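Local coordinates for protein LYND (Lyngbya aestuarii, PDB 4V1T) that probably acts as a YcaO-type cyclodehydratase that uses ATP and magnesium to turn cysteine residues of peptide substrates into thiazoline rings, at residues 421-424 and 425-429; 534-537 and 538-542; 546-549 and 550-554; 375-378 and 379-382. One frame throughout, in Å; residues are numbered along the deposited sequence.

Contact 1 of 4, residues 421-424 and 425-429. With MG (magnesium ion), chain M; ADP (adenosine-5'-diphosphate), chain L.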
loop_
_atom_site.group_PDB
_atom_site.type_symbol
_atom_site.label_atom_id
_atom_site.label_comp_id
_atom_site.label_asym_id
_atom_site.label_seq_id
_atom_site.Cartn_x
_atom_site.Cartn_y
_atom_site.Cartn_z
ATOM N N LEU B 421 8.348 7.745 8.357
ATOM C CA LEU B 421 7.455 8.801 7.895
ATOM C C LEU B 421 7.505 10.010 8.830
ATOM O O LEU B 421 7.618 11.148 8.388
ATOM C CB LEU B 421 6.018 8.280 7.791
ATOM C CG LEU B 421 4.931 9.326 7.516
ATOM C CD1 LEU B 421 5.155 10.023 6.189
ATOM C CD2 LEU B 421 3.569 8.666 7.545
ATOM N N CYS B 422 7.421 9.747 10.126
ATOM C CA CYS B 422 7.343 10.809 11.116
ATOM C C CYS B 422 8.676 11.533 11.305
ATOM O O CYS B 422 8.683 12.715 11.645
ATOM C CB CYS B 422 6.837 10.253 12.450
ATOM S SG CYS B 422 5.112 9.680 12.380
ATOM N N GLU B 423 9.795 10.855 11.068
ATOM C CA GLU B 423 11.092 11.539 11.123
ATOM C C GLU B 423 11.215 12.496 9.957
ATOM O O GLU B 423 11.739 13.598 10.092
ATOM C CB GLU B 423 12.270 10.549 11.099
ATOM C CG GLU B 423 13.498 11.069 11.849
ATOM C CD GLU B 423 14.757 10.251 11.616
ATOM O OE1 GLU B 423 15.234 10.179 10.458
ATOM O OE2 GLU B 423 15.282 9.692 12.603
ATOM N N ALA B 424 10.725 12.076 8.799
ATOM C CA ALA B 424 10.805 12.917 7.605
ATOM C C ALA B 424 9.977 14.203 7.799
ATOM O O ALA B 424 10.412 15.297 7.437
ATOM C CB ALA B 424 10.345 12.144 6.385
ATOM N N VAL B 425 8.793 14.065 8.392
ATOM C CA VAL B 425 7.951 15.220 8.689
ATOM C C VAL B 425 8.543 16.046 9.834
ATOM O O VAL B 425 8.408 17.266 9.865
ATOM C CB VAL B 425 6.518 14.791 9.051
ATOM C CG1 VAL B 425 5.676 15.993 9.447
ATOM C CG2 VAL B 425 5.876 14.063 7.884
ATOM N N GLU B 426 9.201 15.368 10.766
ATOM C CA GLU B 426 9.885 16.029 11.858
ATOM C C GLU B 426 10.972 16.957 11.312
ATOM O O GLU B 426 11.069 18.110 11.712
ATOM C CB GLU B 426 10.502 14.989 12.805
ATOM C CG GLU B 426 11.377 15.571 13.927
ATOM C CD GLU B 426 12.544 14.661 14.290
ATOM O OE1 GLU B 426 12.328 13.446 14.469
ATOM O OE2 GLU B 426 13.686 15.163 14.387
ATOM N N ARG B 427 11.788 16.439 10.402
ATOM C CA ARG B 427 12.881 17.211 9.847
ATOM C C ARG B 427 12.374 18.385 9.026
ATOM O O ARG B 427 12.935 19.474 9.088
ATOM C CB ARG B 427 13.791 16.326 8.996
ATOM C CG ARG B 427 14.450 15.186 9.766
ATOM C CD ARG B 427 15.582 15.649 10.671
ATOM N NE ARG B 427 15.988 14.587 11.597
ATOM C CZ ARG B 427 16.703 13.514 11.250
ATOM N NH1 ARG B 427 17.103 13.343 9.990
ATOM N NH2 ARG B 427 17.019 12.602 12.164
ATOM N N TYR B 428 11.299 18.184 8.275
ATOM C CA TYR B 428 10.727 19.268 7.478
ATOM C C TYR B 428 10.183 20.397 8.356
ATOM O O TYR B 428 10.430 21.569 8.097
ATOM C CB TYR B 428 9.622 18.745 6.558
ATOM C CG TYR B 428 8.755 19.849 5.975
ATOM C CD1 TYR B 428 9.121 20.503 4.810
ATOM C CD2 TYR B 428 7.579 20.243 6.607
ATOM C CE1 TYR B 428 8.343 21.518 4.284
ATOM C CE2 TYR B 428 6.789 21.261 6.091
ATOM C CZ TYR B 428 7.172 21.892 4.927
ATOM O OH TYR B 428 6.387 22.896 4.414
ATOM N N SER B 429 9.450 20.025 9.397
ATOM C CA SER B 429 8.743 20.980 10.238
ATOM C C SER B 429 9.679 21.893 11.005
ATOM O O SER B 429 9.273 22.944 11.477
ATOM C CB SER B 429 7.832 20.234 11.221
ATOM O OG SER B 429 6.804 19.536 10.529
HETATM MG MG MG M . 16.512 8.421 13.538
HETATM P PB ADP L . 15.155 8.637 16.443
HETATM O O1B ADP L . 15.138 10.008 17.070
HETATM O O2B ADP L . 16.139 7.693 17.071
HETATM O O3B ADP L . 15.212 8.688 14.947
HETATM P PA ADP L . 12.736 7.088 15.990
HETATM O O1A ADP L . 12.061 6.115 16.922
HETATM O O2A ADP L . 13.460 6.554 14.768
HETATM O O3A ADP L . 13.703 8.052 16.860
HETATM O "O5'" ADP L . 11.628 8.129 15.497
HETATM C "C5'" ADP L . 11.887 9.031 14.440
HETATM C "C4'" ADP L . 10.880 10.165 14.535
HETATM O "O4'" ADP L . 9.571 9.693 14.221
HETATM C "C3'" ADP L . 10.796 10.726 15.943
HETATM O "O3'" ADP L . 10.592 12.130 15.848
HETATM C "C2'" ADP L . 9.576 10.091 16.565
HETATM O "O2'" ADP L . 8.901 10.968 17.470
HETATM C "C1'" ADP L . 8.709 9.806 15.355
HETATM N N9 ADP L . 7.915 8.570 15.547
HETATM C C8 ADP L . 8.395 7.314 15.673
HETATM N N7 ADP L . 7.378 6.429 15.818
HETATM C C5 ADP L . 6.232 7.123 15.782
HETATM C C6 ADP L . 4.794 6.800 15.880
HETATM N N6 ADP L . 4.414 5.513 16.049
HETATM N N1 ADP L . 3.906 7.814 15.801
HETATM C C2 ADP L . 4.297 9.090 15.633
HETATM N N3 ADP L . 5.593 9.455 15.535
HETATM C C4 ADP L . 6.586 8.536 15.605
HETATM O O HOH W 1 14.425 11.802 14.897
HETATM O O HOH W 2 17.507 6.789 14.245
HETATM O O HOH W 3 14.808 7.095 12.788
HETATM O O HOH W 4 16.974 8.419 11.553
#
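Val425, Glu426, Arg427 and Tyr428 each give their backbone N-H to the carbonyl four residues earlier, from Leu421 to Ala424, so 421-424 and 425-429 are successive turns of one alpha helix. On the face carrying the nucleotide, Glu423 and Arg427 run side by side in the same direction. Their carboxylate and guanidinium planes are only 25° apart and stacked, with Glu423 CD 3.3 Å from Arg427 NH2. The salt bridge between them, Glu423 OE1 to Arg427 NH2 at 3.5 Å, is purely one of charges, since the oxygen lies well out of the guanidinium plane and no N-H points at it. Arg427 NE also makes a long ion pair with Glu426 OE2. With chi1 at -150° the Glu423 chain leaves away from its own N and runs extended, carrying OE2 to magnesium at 2.0 Å while OE1 accepts from Ser407 N. ADP O3B binds the same magnesium at 1.9 Å, at a neighbouring position and not across the metal. One turn on, Glu426 OE1 accepts from ADP O3' at 2.6 Å, which holds one ribose hydroxyl; Cys422 SG approaches adenine N3 at 3.2 Å. A leucine in place of Arg427 would probably leave the Glu423 carboxylate without its stacked counter-charge, although the metal and Ser407 still hold it. Around this part of helix 413-429, Ser406 of strand 406-410 packs on Glu423, Ala424 and Arg427, whereas Glu426 leans on strands 532-535 and 728-733.

Contact 2 of 4, residues 534-537 and 538-542; sequences AGNT and LEEAI. With ADP (adenosine-5'-diphosphate), chain L.
A single carboxylate oxygen, Glu540 OE2, takes two N-H groups of one residue, Asn536, from different directions. The side-chain bond, from Asn536 ND2 to Glu540 OE2 at 2.9 Å, uses the syn lone pair of the oxygen and lies in the amide plane. The second, from Asn536 N to Glu540 OE2 at 3.1 Å, comes from above the carboxylate, 69° out of its plane, yet is almost straight at 170°. Glu540 reaches back because its CG is anti to the backbone N and the chain is extended beyond; its other oxygen, OE1, accepts from Gly345 N. Asn536 ND2, already bonded to Glu540 OE2, also makes a weak bond to ADP N1, 3.3 Å away, while Asn536 OD1 pairs with Thr351. With an alanine in place of Glu540, both N-H donors would probably lose their shared acceptor, leaving the amide to Thr351 and its weak bond to the adenine. Thr537 is the N-cap of the helix: its OG1, placed between backbone N and carbonyl carbon (chi1 75°), accepts from Glu540 N at 3.0 Å. The first helical bond follows, Ala541 N to Thr537 O. Gly535 lies so close to the helix that a beta carbon there would clash with Ala541 N. On the ribose side, Ala534 N donates to ADP O3' at 3.0 Å, and ADP O2' returns a bond to Ala534 O at 2.5 Å. The turn thus leads from strand 532-535, paired with strand 728-733, into helix 538-561, whose Leu538 and Ala541 pack on Val730 of that neighbouring strand.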
loop_
_atom_site.group_PDB
_atom_site.type_symbol
_atom_site.label_atom_id
_atom_site.label_comp_id
_atom_site.label_asym_id
_atom_site.label_seq_id
_atom_site.Cartn_x
_atom_site.Cartn_y
_atom_site.Cartn_z
ATOM N N ALA B 534 8.663 14.293 16.700
ATOM C CA ALA B 534 7.290 14.363 16.229
ATOM C C ALA B 534 6.417 13.407 17.021
ATOM O O ALA B 534 6.927 12.507 17.685
ATOM C CB ALA B 534 7.219 14.042 14.749
ATOM N N GLY B 535 5.103 13.601 16.942
ATOM C CA GLY B 535 4.170 12.739 17.648
ATOM C C GLY B 535 2.747 13.026 17.247
ATOM O O GLY B 535 2.460 14.059 16.650
ATOM N N ASN B 536 1.850 12.112 17.596
ATOM C CA ASN B 536 0.444 12.275 17.293
ATOM C C ASN B 536 -0.180 13.381 18.128
ATOM O O ASN B 536 -1.221 13.926 17.767
ATOM C CB ASN B 536 -0.294 10.952 17.503
ATOM C CG ASN B 536 0.200 9.864 16.567
ATOM O OD1 ASN B 536 -0.251 9.758 15.428
ATOM N ND2 ASN B 536 1.137 9.052 17.045
ATOM N N THR B 537 0.465 13.700 19.246
ATOM C CA THR B 537 0.057 14.804 20.097
ATOM C C THR B 537 1.295 15.600 20.498
ATOM O O THR B 537 2.413 15.126 20.340
ATOM C CB THR B 537 -0.651 14.315 21.367
ATOM O OG1 THR B 537 0.318 13.775 22.272
ATOM C CG2 THR B 537 -1.691 13.244 21.049
ATOM N N LEU B 538 1.087 16.799 21.029
ATOM C CA LEU B 538 2.184 17.627 21.509
ATOM C C LEU B 538 2.941 16.931 22.622
ATOM O O LEU B 538 4.162 16.914 22.630
ATOM C CB LEU B 538 1.674 18.982 22.025
ATOM C CG LEU B 538 1.503 20.116 21.019
ATOM C CD1 LEU B 538 0.904 21.327 21.720
ATOM C CD2 LEU B 538 2.825 20.473 20.346
ATOM N N GLU B 539 2.203 16.366 23.572
ATOM C CA GLU B 539 2.834 15.782 24.759
ATOM C C GLU B 539 3.595 14.515 24.390
ATOM O O GLU B 539 4.554 14.142 25.057
ATOM C CB GLU B 539 1.814 15.518 25.875
ATOM C CG GLU B 539 0.388 15.244 25.429
ATOM C CD GLU B 539 -0.398 16.504 25.105
ATOM O OE1 GLU B 539 -0.405 17.430 25.932
ATOM O OE2 GLU B 539 -1.003 16.565 24.012
ATOM N N GLU B 540 3.162 13.861 23.318
ATOM C CA GLU B 540 3.849 12.683 22.801
ATOM C C GLU B 540 5.187 13.091 22.213
ATOM O O GLU B 540 6.213 12.446 22.439
ATOM C CB GLU B 540 2.993 12.011 21.727
ATOM C CG GLU B 540 3.172 10.511 21.605
ATOM C CD GLU B 540 2.230 9.909 20.568
ATOM O OE1 GLU B 540 1.049 9.669 20.903
ATOM O OE2 GLU B 540 2.667 9.706 19.411
ATOM N N ALA B 541 5.169 14.171 21.450
ATOM C CA ALA B 541 6.371 14.676 20.814
ATOM C C ALA B 541 7.361 15.233 21.842
ATOM O O ALA B 541 8.573 15.047 21.710
ATOM C CB ALA B 541 6.006 15.740 19.792
ATOM N N ILE B 542 6.842 15.920 22.854
ATOM C CA ILE B 542 7.674 16.467 23.918
ATOM C C ILE B 542 8.381 15.358 24.693
ATOM O O ILE B 542 9.560 15.473 24.993
ATOM C CB ILE B 542 6.843 17.322 24.892
ATOM C CG1 ILE B 542 6.383 18.604 24.195
ATOM C CG2 ILE B 542 7.661 17.679 26.134
ATOM C CD1 ILE B 542 5.380 19.413 24.995
HETATM P PB ADP L . 15.155 8.637 16.443
HETATM O O1B ADP L . 15.138 10.008 17.070
HETATM O O2B ADP L . 16.139 7.693 17.071
HETATM O O3B ADP L . 15.212 8.688 14.947
HETATM P PA ADP L . 12.736 7.088 15.990
HETATM O O1A ADP L . 12.061 6.115 16.922
HETATM O O2A ADP L . 13.460 6.554 14.768
HETATM O O3A ADP L . 13.703 8.052 16.860
HETATM O "O5'" ADP L . 11.628 8.129 15.497
HETATM C "C5'" ADP L . 11.887 9.031 14.440
HETATM C "C4'" ADP L . 10.880 10.165 14.535
HETATM O "O4'" ADP L . 9.571 9.693 14.221
HETATM C "C3'" ADP L . 10.796 10.726 15.943
HETATM O "O3'" ADP L . 10.592 12.130 15.848
HETATM C "C2'" ADP L . 9.576 10.091 16.565
HETATM O "O2'" ADP L . 8.901 10.968 17.470
HETATM C "C1'" ADP L . 8.709 9.806 15.355
HETATM N N9 ADP L . 7.915 8.570 15.547
HETATM C C8 ADP L . 8.395 7.314 15.673
HETATM N N7 ADP L . 7.378 6.429 15.818
HETATM C C5 ADP L . 6.232 7.123 15.782
HETATM C C6 ADP L . 4.794 6.800 15.880
HETATM N N6 ADP L . 4.414 5.513 16.049
HETATM N N1 ADP L . 3.906 7.814 15.801
HETATM C C2 ADP L . 4.297 9.090 15.633
HETATM N N3 ADP L . 5.593 9.455 15.535
HETATM C C4 ADP L . 6.586 8.536 15.605
#

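Contact 3 of 4, residues 546-549 and 550-554; sequences FMEL and VERDG. With MG (magnesium ion), chain O; PO4 (phosphate ion), chain P.
From Phe546 to Leu549, each carbonyl accepts the N-H four residues ahead, Val550 to Asp553, and so 546-549 and 550-554 form an unbroken length of helix. Phe546 and Val550 meet on one flank, CE1 lying 3.7 Å from CG2. Toward the magnesium, the Glu548 carboxylate is stacked over one face of the Arg552 guanidinium, the planes just 8° apart. Glu548 CD sits 3.3 Å from Arg552 NH2, and their salt bridge works through charge alone because OE1 is far out of the guanidinium plane. Glu548 OE2 binds magnesium at 2.1 Å, and phosphate O2 binds it at 1.9 Å, with three waters and one further atom making six ligands. At its edge, Arg552 also offers NH2 to phosphate O1 in a weak bond of 3.4 Å, though this ion probably comes from the crystallisation liquor. Second-shell partners steady both groups: Gly531 N donates to Glu548 OE1, and Arg552 NE bonds to Asn530 OD1. Glu551 OE2 adds a salt bridge to Arg552 NH1, so the three residues form a charge network at the metal-nucleotide site. Helix 697-710 touches Phe546 and Met547 through Cys704, while strand 621-626 packs against Glu551 in this buried part of helix 538-561.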
loop_
_atom_site.group_PDB
_atom_site.type_symbol
_atom_site.label_atom_id
_atom_site.label_comp_id
_atom_site.label_asym_id
_atom_site.label_seq_id
_atom_site.Cartn_x
_atom_site.Cartn_y
_atom_site.Cartn_z
ATOM N N PHE B 546 12.388 14.967 24.896
ATOM C CA PHE B 546 13.081 14.956 26.186
ATOM C C PHE B 546 13.985 13.726 26.298
ATOM O O PHE B 546 15.155 13.831 26.653
ATOM C CB PHE B 546 12.067 14.973 27.349
ATOM C CG PHE B 546 12.690 15.251 28.687
ATOM C CD1 PHE B 546 13.267 14.233 29.424
ATOM C CD2 PHE B 546 12.722 16.539 29.193
ATOM C CE1 PHE B 546 13.862 14.494 30.642
ATOM C CE2 PHE B 546 13.310 16.805 30.414
ATOM C CZ PHE B 546 13.880 15.781 31.142
ATOM N N MET B 547 13.440 12.558 25.985
ATOM C CA MET B 547 14.200 11.320 26.068
ATOM C C MET B 547 15.394 11.353 25.127
ATOM O O MET B 547 16.443 10.770 25.420
ATOM C CB MET B 547 13.312 10.112 25.728
ATOM C CG MET B 547 12.313 9.774 26.812
ATOM S SD MET B 547 13.126 9.458 28.387
ATOM C CE MET B 547 11.835 9.964 29.502
ATOM N N GLU B 548 15.245 12.032 23.993
ATOM C CA GLU B 548 16.371 12.190 23.098
ATOM C C GLU B 548 17.474 12.964 23.822
ATOM O O GLU B 548 18.616 12.548 23.815
ATOM C CB GLU B 548 15.974 12.901 21.810
ATOM C CG GLU B 548 17.091 12.916 20.773
ATOM C CD GLU B 548 16.568 13.156 19.379
ATOM O OE1 GLU B 548 16.346 14.326 19.017
ATOM O OE2 GLU B 548 16.359 12.167 18.652
ATOM N N LEU B 549 17.119 14.057 24.483
ATOM C CA LEU B 549 18.108 14.855 25.214
ATOM C C LEU B 549 18.896 14.041 26.260
ATOM O O LEU B 549 20.117 14.163 26.342
ATOM C CB LEU B 549 17.429 16.042 25.891
ATOM C CG LEU B 549 16.803 17.108 24.981
ATOM C CD1 LEU B 549 16.357 18.292 25.819
ATOM C CD2 LEU B 549 17.758 17.583 23.895
ATOM N N VAL B 550 18.212 13.213 27.046
ATOM C CA VAL B 550 18.890 12.432 28.083
ATOM C C VAL B 550 19.733 11.347 27.430
ATOM O O VAL B 550 20.774 10.953 27.959
ATOM C CB VAL B 550 17.902 11.775 29.101
ATOM C CG1 VAL B 550 18.648 10.899 30.107
ATOM C CG2 VAL B 550 17.093 12.840 29.842
ATOM N N GLU B 551 19.282 10.876 26.273
ATOM C CA GLU B 551 20.050 9.911 25.491
ATOM C C GLU B 551 21.403 10.486 25.095
ATOM O O GLU B 551 22.428 9.853 25.310
ATOM C CB GLU B 551 19.273 9.501 24.236
ATOM C CG GLU B 551 20.035 8.644 23.230
ATOM C CD GLU B 551 19.381 8.666 21.864
ATOM O OE1 GLU B 551 18.146 8.505 21.784
ATOM O OE2 GLU B 551 20.101 8.867 20.870
ATOM N N ARG B 552 21.397 11.684 24.518
ATOM C CA ARG B 552 22.632 12.294 24.006
ATOM C C ARG B 552 23.556 12.675 25.155
ATOM O O ARG B 552 24.777 12.513 25.054
ATOM C CB ARG B 552 22.364 13.542 23.170
ATOM C CG ARG B 552 21.136 13.520 22.304
ATOM C CD ARG B 552 21.212 12.573 21.138
ATOM N NE ARG B 552 20.530 13.152 19.983
ATOM C CZ ARG B 552 20.152 12.487 18.905
ATOM N NH1 ARG B 552 20.342 11.186 18.813
ATOM N NH2 ARG B 552 19.552 13.134 17.924
ATOM N N ASP B 553 22.960 13.200 26.227
ATOM C CA ASP B 553 23.693 13.560 27.430
ATOM C C ASP B 553 24.408 12.329 27.973
ATOM O O ASP B 553 25.606 12.377 28.246
ATOM C CB ASP B 553 22.753 14.159 28.480
ATOM C CG ASP B 553 23.477 14.609 29.724
ATOM O OD1 ASP B 553 23.700 13.760 30.617
ATOM O OD2 ASP B 553 23.810 15.812 29.820
ATOM N N GLY B 554 23.671 11.227 28.098
ATOM C CA GLY B 554 24.236 9.972 28.563
ATOM C C GLY B 554 25.378 9.478 27.695
ATOM O O GLY B 554 26.409 9.021 28.208
HETATM MG MG MG O . 15.518 11.993 16.698
HETATM P P PO4 P . 18.135 10.446 15.315
HETATM O O1 PO4 P . 19.526 11.044 15.200
HETATM O O2 PO4 P . 17.201 11.439 15.959
HETATM O O3 PO4 P . 18.215 9.184 16.141
HETATM O O4 PO4 P . 17.631 10.163 13.914
HETATM O O HOH W 5 17.671 9.516 19.052
HETATM O O HOH W 1 14.425 11.802 14.897
HETATM O O HOH W 6 13.688 12.554 17.607
HETATM O O HOH W 7 15.350 14.046 16.240
#

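Contact 4 of 4, residues 375-378 and 379-382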
loop_
_atom_site.group_PDB
_atom_site.type_symbol
_atom_site.label_atom_id
_atom_site.label_comp_id
_atom_site.label_asym_id
_atom_site.label_seq_id
_atom_site.Cartn_x
_atom_site.Cartn_y
_atom_site.Cartn_z
ATOM N N PRO B 375 11.592 -8.673 3.807
ATOM C CA PRO B 375 10.352 -8.917 4.554
ATOM C C PRO B 375 10.339 -10.266 5.271
ATOM O O PRO B 375 9.638 -10.427 6.274
ATOM C CB PRO B 375 9.263 -8.876 3.470
ATOM C CG PRO B 375 9.891 -8.219 2.289
ATOM C CD PRO B 375 11.349 -8.502 2.363
ATOM N N ALA B 376 11.113 -11.218 4.759
ATOM C CA ALA B 376 11.162 -12.554 5.329
ATOM C C ALA B 376 11.781 -12.538 6.723
ATOM O O ALA B 376 11.542 -13.441 7.523
ATOM C CB ALA B 376 11.932 -13.494 4.411
ATOM N N ASN B 377 12.582 -11.511 7.003
ATOM C CA ASN B 377 13.219 -11.333 8.303
ATOM C C ASN B 377 12.251 -10.662 9.274
ATOM O O ASN B 377 11.935 -9.477 9.119
ATOM C CB ASN B 377 14.483 -10.476 8.155
ATOM C CG ASN B 377 15.278 -10.361 9.447
ATOM O OD1 ASN B 377 14.756 -10.557 10.543
ATOM N ND2 ASN B 377 16.556 -10.037 9.319
ATOM N N PRO B 378 11.790 -11.402 10.294
ATOM C CA PRO B 378 10.851 -10.794 11.238
ATOM C C PRO B 378 11.512 -10.060 12.386
ATOM O O PRO B 378 10.798 -9.585 13.269
ATOM C CB PRO B 378 10.082 -11.996 11.788
ATOM C CG PRO B 378 10.971 -13.198 11.538
ATOM C CD PRO B 378 12.142 -12.772 10.698
ATOM N N LEU B 379 12.842 -9.978 12.381
ATOM C CA LEU B 379 13.583 -9.413 13.504
ATOM C C LEU B 379 14.087 -8.001 13.238
ATOM O O LEU B 379 14.375 -7.251 14.169
ATOM C CB LEU B 379 14.771 -10.312 13.845
ATOM C CG LEU B 379 14.375 -11.727 14.249
ATOM C CD1 LEU B 379 15.542 -12.686 14.081
ATOM C CD2 LEU B 379 13.860 -11.739 15.675
ATOM N N VAL B 380 14.192 -7.646 11.965
ATOM C CA VAL B 380 14.797 -6.392 11.558
ATOM C C VAL B 380 13.855 -5.626 10.627
ATOM O O VAL B 380 13.469 -6.153 9.578
ATOM C CB VAL B 380 16.164 -6.699 10.875
ATOM C CG1 VAL B 380 16.828 -5.454 10.314
ATOM C CG2 VAL B 380 17.115 -7.388 11.870
ATOM N N HIS B 381 13.480 -4.395 11.009
ATOM C CA HIS B 381 12.530 -3.548 10.256
ATOM C C HIS B 381 13.072 -2.113 10.136
ATOM O O HIS B 381 13.033 -1.329 11.099
ATOM C CB HIS B 381 11.144 -3.608 10.949
ATOM C CG HIS B 381 10.713 -5.006 11.245
ATOM N ND1 HIS B 381 10.644 -5.537 12.517
ATOM C CD2 HIS B 381 10.379 -6.006 10.401
ATOM C CE1 HIS B 381 10.262 -6.803 12.441
ATOM N NE2 HIS B 381 10.101 -7.113 11.167
ATOM N N THR B 382 13.617 -1.809 8.946
ATOM C CA THR B 382 14.120 -0.459 8.606
ATOM C C THR B 382 13.535 0.071 7.303
ATOM O O THR B 382 13.476 -0.642 6.301
ATOM C CB THR B 382 15.669 -0.372 8.455
ATOM O OG1 THR B 382 16.042 -0.725 7.121
ATOM C CG2 THR B 382 16.397 -1.249 9.441
#
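Asn377 bends its side chain forward along its own chain, to meet the backbone of Leu379 and Val380. From CB, the bond to CG runs anti to the backbone N (chi1 -174°), which directs the amide ahead, and CG itself comes 3.8 Å from Leu379 N. At the tip the two branches part. OD1 accepts from Leu379 N at 2.7 Å, with an N-H...O angle of 156°, the donor tilted 25° from the carbonyl plane. The same oxygen takes a second, weak bond from Val380 N at 3.3 Å and brushes Leu379 CB. ND2 lies against Val380, 3.7 Å from its CG2, so the amide nitrogen borders an apolar side chain. Pro378 O meets the His381 ring at its edge, near the ring plane, 3.0 Å from CE1; its approach to NE2 has a poor angle and is no hydrogen bond. Leu379 and Val380 pack on helix 576-587, and Val380 also on helix 630-649. At the start of the loop, Pro375 O accepts from Thr347 OG1 of the second subunit, which places this corner at the dimer interface. A side-chain oxygen bonded to the N-H two residues on defines an Asx turn, and here it shapes the link that leads from strand 369-371 into its antiparallel neighbour 381-385, the central strand of a three-stranded sheet.

In the fold
Along the chain, contact 4 comes first, then contacts 1, 2 and 3. Contacts 1 and 2 have centres 12 Å apart and touch through Ala534, which packs on Cys422 and Glu426; both bind ADP, from helix 413-429 and from the end of strand 532-535. Contact 3 is further along helix 538-561, which contact 2 begins, their centres 16 Å apart. Contacts 1 and 3 do not touch, but each offers a glutamate to its own magnesium, and one water on the magnesium of contact 3 also donates to Glu423 or Glu426. These three lie in the YcaO part and line a nucleotide-metal site. Contact 4 stands apart, 23 Å from contact 1 between centres, facing the second subunit.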